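Protein A52 (Vaccinia virus, PDB 2VVW) is a Bcl-2-like protein that targets host toll-like receptor signalling complexes, binding IRAK2 to inhibit NF-kappaB signalling and TRAF6 to activate p38. Local coordinates at residues 100-103 against 104-108. Sequence-based numbering, arbitrary orientation.
Sequences ISMI and GLCAC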
# COMPACT_ATOMS: atom_id res chain seq x y z
N ILE A 100 10.35 19.62 0.98
CA ILE A 100 9.37 19.55 -0.10
C ILE A 100 10.03 19.04 -1.40
O ILE A 100 9.50 18.15 -2.07
CB ILE A 100 8.71 20.92 -0.32
CG1 ILE A 100 7.75 21.23 0.84
CG2 ILE A 100 8.01 20.98 -1.67
CD1 ILE A 100 7.25 22.69 0.91
N SER A 101 11.18 19.60 -1.76
CA SER A 101 11.88 19.16 -2.98
C SER A 101 12.24 17.68 -2.88
O SER A 101 12.17 16.93 -3.85
CB SER A 101 13.17 19.96 -3.21
OG SER A 101 12.92 21.33 -3.50
N MET A 102 12.64 17.27 -1.69
CA MET A 102 13.02 15.89 -1.46
C MET A 102 11.83 14.94 -1.63
O MET A 102 11.99 13.84 -2.16
CB MET A 102 13.65 15.78 -0.08
CG MET A 102 14.18 14.43 0.23
SD MET A 102 12.93 13.52 1.13
CE MET A 102 13.70 11.89 1.10
N ILE A 103 10.63 15.37 -1.22
CA ILE A 103 9.43 14.56 -1.42
C ILE A 103 9.19 14.42 -2.92
O ILE A 103 8.93 13.32 -3.42
CB ILE A 103 8.20 15.16 -0.72
CG1 ILE A 103 8.27 14.93 0.79
CG2 ILE A 103 6.91 14.56 -1.24
CD1 ILE A 103 7.30 15.84 1.59
N GLY A 104 9.33 15.51 -3.65
CA GLY A 104 9.19 15.45 -5.11
C GLY A 104 10.22 14.56 -5.78
O GLY A 104 9.93 13.94 -6.80
N LEU A 105 11.42 14.51 -5.22
CA LEU A 105 12.51 13.68 -5.73
C LEU A 105 12.17 12.21 -5.55
O LEU A 105 12.31 11.42 -6.48
CB LEU A 105 13.81 14.01 -4.99
CG LEU A 105 15.06 13.17 -5.31
CD1 LEU A 105 15.65 13.59 -6.64
CD2 LEU A 105 16.08 13.30 -4.18
N CYS A 106 11.72 11.84 -4.36
CA CYS A 106 11.25 10.48 -4.07
C CYS A 106 10.20 10.05 -5.09
O CYS A 106 10.24 8.94 -5.61
CB CYS A 106 10.66 10.42 -2.66
SG CYS A 106 11.93 10.52 -1.42
N ALA A 107 9.26 10.95 -5.34
CA ALA A 107 8.16 10.73 -6.29
C ALA A 107 8.65 10.45 -7.70
O ALA A 107 8.13 9.55 -8.40
CB ALA A 107 7.25 11.92 -6.31
N CYS A 108 9.59 11.27 -8.16
CA CYS A 108 10.14 11.09 -9.50
C CYS A 108 10.96 9.79 -9.58
O CYS A 108 10.97 9.14 -10.59
CB CYS A 108 10.99 12.30 -9.89
SG CYS A 108 10.00 13.82 -10.15
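Four successive i to i+4 hydrogen bonds tie 100-103 to 104-108 as one continuous run of alpha helix: G104 N to I100 O (3.1 Å), L105 N to S101 O (2.9 Å), C106 N to M102 O (3.0 Å) and A107 N to I103 O (3.1 Å). Side chain meets side chain at one place, where the methyl CE of M102 lies 3.4 Å from SG of C106, one turn further on. M102 starts out with CG anti to the backbone N (chi1 -175°); the bend at chi2 turns SD across the helix, and the anti chi3 then sends CE along it toward the thiol, which it meets from the side of the preceding turn. The sulfur of C106 also lies 3.4 Å from O of M102, so the methionine borders it with both its carbonyl and its methyl end. CB of L105 lies against O of S101 and M102, and CB of A107 against O of I103. Beyond the helix, M102 reaches helix 123-132, C106 packs on F80 and F29, and I103 touches L25, F51 and I129. S101 OG is hydrogen-bonded to Q58 OE1 and Y97 O, which satisfies this buried hydroxyl. Helix 96-115 thus passes close to the centre of the chain with other helices packed around it, consistent with the central hydrophobic helix of the Bcl-2 fold.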